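Local coordinates for thiol-activated cytolysin (Desulfobulbus propionicus, PDB 6NAL), which probably assembles into large pores in target membranes, as the related cholesterol-dependent cytolysins do, at residues N120-A123 with G124-I128; E214-T217 with W218-A222; K314-R317 with I318-D321. All coordinates share one frame; numbering follows the deposited sequence.

Interaction 1: residues N120-A123 with G124-I128; sequences NVRA and GINDI
V121 and I125 touch on the buried flank of an amphipathic alpha-helix, residues 118-133, and show how the i to i+4 spacing lets one side of a helix pack while the other meets solvent. The tip of I125, CD1, comes to 3.5 Å from V121 CG1, the two side chains running obliquely to each other. Two torsions bring them together: V121 holds CG1 anti to its own N (chi1 174°), which leans that methyl towards the next turn, and I125 is extended at chi2, which sends CD1 back to meet it. I125 CG1 also lies 3.2 Å from V121 O, close to the same oxygen that takes the I125 N-H. Outside the pair, V121 rests on Y72 and P73 of a neighbouring loop, and one turn on I128 reaches I110 and F112 of strand 110-114, a strand of the large antiparallel sheet.

Round the helix from this pair, towards solvent, the contacts thin out. R122 and N126 lie side by side and point the same way, meeting through R122 CG and N126 ND2 at 3.6 Å, with the guanidinium and amide planes only 21° apart. A123 offers no more than a methyl, and the carboxylate of D127 turns onward to a salt bridge with K131. The regular i to i+4 backbone bonds link the two segments: G124 N to N120 O, I125 N to V121 O, N126 N to R122 O, and D127 N to A123 O, the last bent at its hydrogen to 143° although its N–O separation is 2.9 Å.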
ATOM      1  N   ASN A 120      -0.441  41.450  40.058  1.00 46.55           N
ATOM      2  CA  ASN A 120       0.620  41.063  40.983  1.00 45.87           C
ATOM      3  C   ASN A 120       1.549  39.998  40.389  1.00 49.21           C
ATOM      4  O   ASN A 120       2.782  40.088  40.529  1.00 47.89           O
ATOM      5  CB  ASN A 120      -0.016  40.587  42.291  1.00 53.92           C
ATOM      6  CG  ASN A 120      -0.555  41.754  43.140  1.00 55.18           C
ATOM      7  OD1 ASN A 120      -0.294  42.929  42.851  1.00 61.10           O
ATOM      8  ND2 ASN A 120      -1.296  41.428  44.186  1.00 50.45           N
ATOM      9  N   VAL A 121       0.997  38.978  39.723  1.00 44.03           N
ATOM     10  CA  VAL A 121       1.895  37.971  39.201  1.00 38.51           C
ATOM     11  C   VAL A 121       2.725  38.585  38.097  1.00 43.47           C
ATOM     12  O   VAL A 121       3.916  38.324  38.002  1.00 38.07           O
ATOM     13  CB  VAL A 121       1.152  36.732  38.692  1.00 53.61           C
ATOM     14  CG1 VAL A 121       2.084  35.751  38.032  1.00 47.68           C
ATOM     15  CG2 VAL A 121       0.479  36.014  39.919  1.00 52.22           C
ATOM     16  N   ARG A 122       2.125  39.439  37.268  1.00 32.73           N
ATOM     17  CA  ARG A 122       2.857  40.003  36.142  1.00 36.25           C
ATOM     18  C   ARG A 122       4.003  40.883  36.630  1.00 47.71           C
ATOM     19  O   ARG A 122       5.142  40.758  36.176  1.00 41.78           O
ATOM     20  CB  ARG A 122       1.903  40.795  35.251  1.00 45.67           C
ATOM     21  CG  ARG A 122       2.581  41.391  33.988  1.00 56.19           C
ATOM     22  CD  ARG A 122       1.574  42.034  32.996  1.00 59.84           C
ATOM     23  NE  ARG A 122       0.594  42.884  33.688  1.00 63.95           N
ATOM     24  CZ  ARG A 122      -0.431  43.503  33.104  1.00 68.56           C
ATOM     25  NH1 ARG A 122      -0.632  43.369  31.799  1.00 73.89           N
ATOM     26  NH2 ARG A 122      -1.269  44.241  33.827  1.00 69.80           N
ATOM     27  N   ALA A 123       3.721  41.767  37.588  1.00 50.99           N
ATOM     28  CA  ALA A 123       4.768  42.637  38.116  1.00 42.44           C
ATOM     29  C   ALA A 123       5.915  41.828  38.709  1.00 44.24           C
ATOM     30  O   ALA A 123       7.090  42.118  38.449  1.00 47.48           O
ATOM     31  CB  ALA A 123       4.189  43.561  39.181  1.00 47.94           C
ATOM     32  N   GLY A 124       5.593  40.816  39.529  1.00 40.59           N
ATOM     33  CA  GLY A 124       6.633  39.971  40.099  1.00 34.76           C
ATOM     34  C   GLY A 124       7.493  39.276  39.061  1.00 52.26           C
ATOM     35  O   GLY A 124       8.721  39.169  39.227  1.00 44.33           O
ATOM     36  N   ILE A 125       6.860  38.763  37.991  1.00 39.27           N
ATOM     37  CA  ILE A 125       7.609  38.096  36.929  1.00 44.37           C
ATOM     38  C   ILE A 125       8.531  39.089  36.247  1.00 45.70           C
ATOM     39  O   ILE A 125       9.717  38.817  36.017  1.00 39.73           O
ATOM     40  CB  ILE A 125       6.645  37.450  35.920  1.00 40.77           C
ATOM     41  CG1 ILE A 125       5.946  36.270  36.571  1.00 37.27           C
ATOM     42  CG2 ILE A 125       7.373  36.974  34.661  1.00 34.82           C
ATOM     43  CD1 ILE A 125       4.785  35.652  35.745  1.00 39.46           C
ATOM     44  N   ASN A 126       7.998  40.269  35.933  1.00 41.94           N
ATOM     45  CA  ASN A 126       8.774  41.252  35.203  1.00 55.35           C
ATOM     46  C   ASN A 126       9.881  41.854  36.052  1.00 55.02           C
ATOM     47  O   ASN A 126      10.869  42.342  35.496  1.00 53.07           O
ATOM     48  CB  ASN A 126       7.867  42.345  34.678  1.00 48.84           C
ATOM     49  CG  ASN A 126       7.170  41.934  33.426  1.00 58.09           C
ATOM     50  OD1 ASN A 126       7.702  41.170  32.594  1.00 53.87           O
ATOM     51  ND2 ASN A 126       5.976  42.439  33.265  1.00 51.52           N
ATOM     52  N   ASP A 127       9.739  41.818  37.376  1.00 57.44           N
ATOM     53  CA  ASP A 127      10.825  42.249  38.242  1.00 60.53           C
ATOM     54  C   ASP A 127      11.982  41.259  38.186  1.00 58.03           C
ATOM     55  O   ASP A 127      13.102  41.620  37.814  1.00 61.43           O
ATOM     56  CB  ASP A 127      10.316  42.421  39.663  1.00 61.01           C
ATOM     57  CG  ASP A 127      11.375  42.983  40.581  1.00 84.12           C
ATOM     58  OD1 ASP A 127      11.422  42.550  41.754  1.00 90.71           O
ATOM     59  OD2 ASP A 127      12.179  43.831  40.115  1.00 94.61           O
ATOM     60  N   ILE A 128      11.722  39.992  38.521  1.00 55.08           N
ATOM     61  CA  ILE A 128      12.741  38.948  38.397  1.00 54.14           C
ATOM     62  C   ILE A 128      13.382  38.959  37.008  1.00 58.46           C
ATOM     63  O   ILE A 128      14.584  38.704  36.857  1.00 61.65           O
ATOM     64  CB  ILE A 128      12.120  37.579  38.717  1.00 49.65           C
ATOM     65  CG1 ILE A 128      11.642  37.617  40.161  1.00 52.81           C
ATOM     66  CG2 ILE A 128      13.114  36.454  38.458  1.00 50.37           C
ATOM     67  CD1 ILE A 128      10.917  36.390  40.578  1.00 53.84           C
TER

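Interaction 2: residues E214-T217 with W218-A222; sequences ESTT and WEDLA
D220 reaches back from the first turn of a helix to T217, and its side chain can be followed outward one atom at a time. CB, which heads toward the preceding segment, sits 3.5 Å from T217 O. CG comes next, 3.4 Å from T217 OG1, placed there because chi1 (-60°) lays it beside the backbone N of D220. At the tip the two oxygens part company. OD2 accepts the backbone N-H of T217 at 3.0 Å, on its anti side and 29° out of the carboxylate plane. T217 OG1, held between its N and carbonyl carbon (chi1 54°), gives that oxygen a weak hydrogen bond of 2.9 Å; OD1 instead forms a salt bridge with R223. T217 is the N-cap of helix 218-224, and a carboxylate three residues on that receives the N-cap N-H supplies one half of a capping box. T217 O begins the helical bonding with weak hydrogen bonds from D220 N and L221 N. Next to the cap, T216 CG2 meets L221 CD1 at 3.7 Å, the two side chains crossing at about a right angle, while T216 OG1 is hydrogen-bonded to D94 O.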
ATOM      1  N   GLU A 214      -9.497  34.916  54.024  1.00 62.75           N
ATOM      2  CA  GLU A 214     -10.308  34.475  55.157  1.00 69.13           C
ATOM      3  C   GLU A 214     -11.764  34.887  55.019  1.00 56.73           C
ATOM      4  O   GLU A 214     -12.644  34.199  55.549  1.00 49.71           O
ATOM      5  CB  GLU A 214      -9.737  35.032  56.453  1.00 68.30           C
ATOM      6  CG  GLU A 214      -8.645  34.164  57.076  1.00 82.60           C
ATOM      7  CD  GLU A 214      -8.168  34.693  58.419  1.00104.55           C
ATOM      8  OE1 GLU A 214      -7.323  35.621  58.415  1.00101.78           O
ATOM      9  OE2 GLU A 214      -8.639  34.182  59.466  1.00116.26           O
ATOM     10  N   SER A 215     -12.035  35.978  54.290  1.00 53.07           N
ATOM     11  CA  SER A 215     -13.405  36.437  54.080  1.00 53.56           C
ATOM     12  C   SER A 215     -14.212  35.570  53.127  1.00 54.60           C
ATOM     13  O   SER A 215     -15.446  35.659  53.145  1.00 63.00           O
ATOM     14  CB  SER A 215     -13.416  37.857  53.527  1.00 59.06           C
ATOM     15  OG  SER A 215     -12.419  38.047  52.539  1.00 62.40           O
ATOM     16  N   THR A 216     -13.565  34.779  52.273  1.00 53.34           N
ATOM     17  CA  THR A 216     -14.262  34.012  51.234  1.00 47.59           C
ATOM     18  C   THR A 216     -14.966  32.811  51.857  1.00 42.31           C
ATOM     19  O   THR A 216     -14.459  32.180  52.778  1.00 50.37           O
ATOM     20  CB  THR A 216     -13.272  33.527  50.150  1.00 50.72           C
ATOM     21  OG1 THR A 216     -12.723  34.642  49.437  1.00 53.67           O
ATOM     22  CG2 THR A 216     -13.965  32.617  49.128  1.00 49.26           C
ATOM     23  N   THR A 217     -16.131  32.491  51.349  1.00 41.56           N
ATOM     24  CA  THR A 217     -16.913  31.390  51.898  1.00 54.26           C
ATOM     25  C   THR A 217     -17.219  30.397  50.790  1.00 48.27           C
ATOM     26  O   THR A 217     -17.077  30.698  49.601  1.00 41.42           O
ATOM     27  CB  THR A 217     -18.236  31.882  52.511  1.00 56.09           C
ATOM     28  OG1 THR A 217     -18.948  32.640  51.531  1.00 52.70           O
ATOM     29  CG2 THR A 217     -18.004  32.759  53.730  1.00 51.81           C
ATOM     30  N   TRP A 218     -17.665  29.210  51.203  1.00 50.79           N
ATOM     31  CA  TRP A 218     -18.098  28.212  50.244  1.00 44.11           C
ATOM     32  C   TRP A 218     -19.156  28.806  49.336  1.00 50.38           C
ATOM     33  O   TRP A 218     -19.156  28.575  48.121  1.00 53.73           O
ATOM     34  CB  TRP A 218     -18.645  26.953  50.942  1.00 45.07           C
ATOM     35  CG  TRP A 218     -19.089  25.947  49.905  1.00 48.53           C
ATOM     36  CD1 TRP A 218     -20.365  25.590  49.600  1.00 49.19           C
ATOM     37  CD2 TRP A 218     -18.248  25.230  48.996  1.00 46.22           C
ATOM     38  NE1 TRP A 218     -20.377  24.674  48.572  1.00 48.91           N
ATOM     39  CE2 TRP A 218     -19.088  24.444  48.179  1.00 53.22           C
ATOM     40  CE3 TRP A 218     -16.869  25.167  48.800  1.00 50.40           C
ATOM     41  CZ2 TRP A 218     -18.596  23.616  47.179  1.00 53.13           C
ATOM     42  CZ3 TRP A 218     -16.381  24.318  47.798  1.00 54.73           C
ATOM     43  CH2 TRP A 218     -17.247  23.566  47.004  1.00 49.61           C
ATOM     44  N   GLU A 219     -20.049  29.612  49.906  1.00 54.54           N
ATOM     45  CA  GLU A 219     -21.154  30.158  49.135  1.00 52.33           C
ATOM     46  C   GLU A 219     -20.678  31.082  48.020  1.00 46.75           C
ATOM     47  O   GLU A 219     -21.312  31.154  46.963  1.00 44.87           O
ATOM     48  CB  GLU A 219     -22.113  30.885  50.073  1.00 53.81           C
ATOM     49  CG  GLU A 219     -23.467  31.078  49.462  1.00 51.83           C
ATOM     50  CD  GLU A 219     -24.249  29.781  49.396  1.00 62.16           C
ATOM     51  OE1 GLU A 219     -24.007  28.880  50.251  1.00 63.11           O
ATOM     52  OE2 GLU A 219     -25.103  29.671  48.483  1.00 68.20           O
ATOM     53  N   ASP A 220     -19.555  31.768  48.207  1.00 51.73           N
ATOM     54  CA  ASP A 220     -19.011  32.550  47.102  1.00 51.04           C
ATOM     55  C   ASP A 220     -18.535  31.661  45.960  1.00 48.96           C
ATOM     56  O   ASP A 220     -18.682  32.031  44.794  1.00 42.14           O
ATOM     57  CB  ASP A 220     -17.865  33.421  47.584  1.00 51.93           C
ATOM     58  CG  ASP A 220     -18.302  34.374  48.644  1.00 58.62           C
ATOM     59  OD1 ASP A 220     -19.376  34.991  48.437  1.00 57.27           O
ATOM     60  OD2 ASP A 220     -17.597  34.465  49.674  1.00 48.27           O
ATOM     61  N   LEU A 221     -17.919  30.517  46.273  1.00 42.45           N
ATOM     62  CA  LEU A 221     -17.472  29.609  45.226  1.00 49.08           C
ATOM     63  C   LEU A 221     -18.661  29.057  44.443  1.00 47.88           C
ATOM     64  O   LEU A 221     -18.653  29.082  43.210  1.00 44.72           O
ATOM     65  CB  LEU A 221     -16.655  28.471  45.833  1.00 45.37           C
ATOM     66  CG  LEU A 221     -15.167  28.694  46.057  1.00 47.26           C
ATOM     67  CD1 LEU A 221     -14.842  29.742  47.054  1.00 43.08           C
ATOM     68  CD2 LEU A 221     -14.570  27.366  46.558  1.00 44.63           C
ATOM     69  N   ALA A 222     -19.707  28.569  45.141  1.00 45.26           N
ATOM     70  CA  ALA A 222     -20.863  27.999  44.439  1.00 47.38           C
ATOM     71  C   ALA A 222     -21.524  29.020  43.510  1.00 48.94           C
ATOM     72  O   ALA A 222     -21.940  28.685  42.384  1.00 41.81           O
ATOM     73  CB  ALA A 222     -21.891  27.449  45.431  1.00 43.22           C
TER

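Interaction 3: residues K314-R317 with I318-D321; sequences KINR and IIWD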
ATOM      1  N   LYS A 314      14.378  34.846   2.949  1.00 50.11           N
ATOM      2  CA  LYS A 314      13.642  35.591   3.962  1.00 49.08           C
ATOM      3  C   LYS A 314      12.998  34.650   4.977  1.00 41.93           C
ATOM      4  O   LYS A 314      12.882  34.993   6.155  1.00 50.61           O
ATOM      5  CB  LYS A 314      12.569  36.497   3.347  1.00 55.57           C
ATOM      6  CG  LYS A 314      11.826  37.311   4.455  1.00 53.85           C
ATOM      7  CD  LYS A 314      11.260  38.661   4.010  1.00 60.21           C
ATOM      8  CE  LYS A 314      10.028  38.504   3.126  1.00 66.06           C
ATOM      9  NZ  LYS A 314      10.022  39.509   1.994  1.00 67.96           N
ATOM     10  N   ILE A 315      12.568  33.462   4.564  1.00 42.64           N
ATOM     11  CA  ILE A 315      11.921  32.564   5.528  1.00 43.87           C
ATOM     12  C   ILE A 315      12.937  32.025   6.518  1.00 41.49           C
ATOM     13  O   ILE A 315      12.704  32.004   7.736  1.00 56.81           O
ATOM     14  CB  ILE A 315      11.172  31.428   4.810  1.00 40.60           C
ATOM     15  CG1 ILE A 315       9.942  32.015   4.119  1.00 40.06           C
ATOM     16  CG2 ILE A 315      10.798  30.388   5.814  1.00 49.54           C
ATOM     17  CD1 ILE A 315       9.152  31.082   3.349  1.00 47.99           C
ATOM     18  N   ASN A 316      14.089  31.592   6.010  1.00 46.44           N
ATOM     19  CA  ASN A 316      15.107  31.001   6.866  1.00 48.51           C
ATOM     20  C   ASN A 316      15.618  32.006   7.838  1.00 41.33           C
ATOM     21  O   ASN A 316      16.024  31.666   8.943  1.00 45.18           O
ATOM     22  CB  ASN A 316      16.260  30.470   6.032  1.00 43.70           C
ATOM     23  CG  ASN A 316      15.895  29.174   5.398  1.00 38.73           C
ATOM     24  OD1 ASN A 316      15.188  28.379   6.021  1.00 41.10           O
ATOM     25  ND2 ASN A 316      16.313  28.957   4.171  1.00 37.42           N
ATOM     26  N   ARG A 317      15.581  33.253   7.455  1.00 48.66           N
ATOM     27  CA  ARG A 317      16.006  34.267   8.391  1.00 56.47           C
ATOM     28  C   ARG A 317      15.006  34.457   9.503  1.00 50.05           C
ATOM     29  O   ARG A 317      15.386  34.529  10.680  1.00 48.55           O
ATOM     30  CB  ARG A 317      16.220  35.566   7.664  1.00 62.21           C
ATOM     31  CG  ARG A 317      17.236  36.517   8.525  1.00 82.83           C
ATOM     32  CD  ARG A 317      17.243  37.718   7.637  1.00 91.61           C
ATOM     33  NE  ARG A 317      17.183  37.366   6.185  1.00 97.92           N
ATOM     34  CZ  ARG A 317      16.426  37.888   5.240  1.00103.50           C
ATOM     35  NH1 ARG A 317      15.806  38.991   5.509  1.00102.64           N
ATOM     36  NH2 ARG A 317      16.499  37.258   4.058  1.00102.06           N
ATOM     37  N   ILE A 318      13.725  34.628   9.135  1.00 51.96           N
ATOM     38  CA  ILE A 318      12.670  34.651  10.133  1.00 44.21           C
ATOM     39  C   ILE A 318      12.812  33.484  11.092  1.00 56.67           C
ATOM     40  O   ILE A 318      12.578  33.635  12.290  1.00 50.80           O
ATOM     41  CB  ILE A 318      11.287  34.639   9.477  1.00 49.18           C
ATOM     42  CG1 ILE A 318      11.040  35.911   8.677  1.00 44.44           C
ATOM     43  CG2 ILE A 318      10.261  34.473  10.582  1.00 58.74           C
ATOM     44  CD1 ILE A 318      10.047  35.678   7.534  1.00 54.68           C
ATOM     45  N   ILE A 319      13.182  32.291  10.586  1.00 57.47           N
ATOM     46  CA  ILE A 319      13.208  31.102  11.443  1.00 52.88           C
ATOM     47  C   ILE A 319      14.399  31.127  12.388  1.00 51.60           C
ATOM     48  O   ILE A 319      14.342  30.565  13.484  1.00 62.61           O
ATOM     49  CB  ILE A 319      13.241  29.807  10.601  1.00 47.17           C
ATOM     50  CG1 ILE A 319      11.927  29.571   9.900  1.00 42.60           C
ATOM     51  CG2 ILE A 319      13.566  28.589  11.451  1.00 47.29           C
ATOM     52  CD1 ILE A 319      12.025  28.515   8.851  1.00 50.70           C
ATOM     53  N   TRP A 320      15.549  31.619  11.928  1.00 59.86           N
ATOM     54  CA  TRP A 320      16.780  31.507  12.711  1.00 60.11           C
ATOM     55  C   TRP A 320      17.159  32.827  13.349  1.00 60.26           C
ATOM     56  O   TRP A 320      18.271  32.954  13.878  1.00 62.52           O
ATOM     57  CB  TRP A 320      17.930  30.954  11.860  1.00 58.84           C
ATOM     58  CG  TRP A 320      17.567  29.581  11.441  1.00 66.39           C
ATOM     59  CD1 TRP A 320      17.303  29.148  10.166  1.00 55.86           C
ATOM     60  CD2 TRP A 320      17.306  28.465  12.312  1.00 69.86           C
ATOM     61  NE1 TRP A 320      16.920  27.834  10.193  1.00 58.96           N
ATOM     62  CE2 TRP A 320      16.917  27.387  11.492  1.00 64.11           C
ATOM     63  CE3 TRP A 320      17.367  28.274  13.705  1.00 66.62           C
ATOM     64  CZ2 TRP A 320      16.608  26.121  12.019  1.00 63.89           C
ATOM     65  CZ3 TRP A 320      17.052  27.031  14.222  1.00 67.11           C
ATOM     66  CH2 TRP A 320      16.683  25.964  13.377  1.00 70.98           C
ATOM     67  N   ASP A 321      16.242  33.798  13.328  1.00 64.86           N
ATOM     68  CA  ASP A 321      16.387  35.014  14.119  1.00 65.60           C
ATOM     69  C   ASP A 321      16.717  34.663  15.561  1.00 60.50           C
ATOM     70  O   ASP A 321      16.047  33.826  16.184  1.00 62.78           O
ATOM     71  CB  ASP A 321      15.096  35.838  14.055  1.00 61.45           C
ATOM     72  CG  ASP A 321      15.200  37.017  13.095  1.00 76.01           C
ATOM     73  OD1 ASP A 321      16.335  37.524  12.924  1.00 80.79           O
ATOM     74  OD2 ASP A 321      14.153  37.442  12.528  1.00 72.38           O
TER
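I315 and I319 meet through CG2 of the first and CD1 of the second, 3.8 Å apart, one turn from each other along helix 309-320. Both have CG1 beside the backbone N and an extended chi2, yet they use different branches: I315 offers the short methyl, set anti to its N, whereas I319 swings its long arm back so that CG1 passes close to I315 O. I318 repeats that conformation with a less fully extended chi2 (153°). Its CD1 ends 3.2 Å from K314 O and 3.9 Å from K314 CG, where the lysine chain has left its backbone anti to N before bending at chi3 and chi4.

The three isoleucines form the apolar stripe of an amphipathic helix laid against the antiparallel sheet: I315 packs on V289 and I291 of strand 287-294 and on L246 of strand 232-250, and I318 packs on V293. K314 and R317 belong to the more exposed flank, while D321, beyond the helix, touches R242 of strand 232-250.

W320 lies near the C-terminal end of the helix. With chi1 at -63°, CG is beside the backbone N, and the indole approaches the preceding turn through CD1, 3.1 Å from N316 O in an oblique position. One face receives I319 CG2, 3.5 Å above the plane and offset toward the rim. The NE1 hydrogen bond to D268 O, with A144 and F146 packed on the side chain, would limit the ring's rotation. N316 OD1 takes the N-H of L270, so both polar groups tie the helix to the start of the short strand 269-270. The backbone bonding tails off here: W320 N gives a hydrogen bond of 3.0 Å to N316 O and a weak one to R317 O, which also receives a weak bond from D321 N.

How the interactions relate
All three contacts are local, yet each samples a different part of a helix: interaction 1 a regular interior, interaction 2 an N-terminal cap, interaction 3 the approach to the C-terminal end. Interactions 1 and 3, on separate helices, each have an aliphatic pair on a buried flank. In interaction 3 it packs on strands of the large antiparallel sheet; in interaction 1 V121 meets a loop and I128 reaches the sheet. R122 and N126, like K314 and R317, take the more exposed side. Interaction 2 relies on a carboxylate and a threonine, touches helix 2-12 and sits farthest from the chain's centre, about 46 Å against 20 Å for interaction 3. Each contact is partly buried.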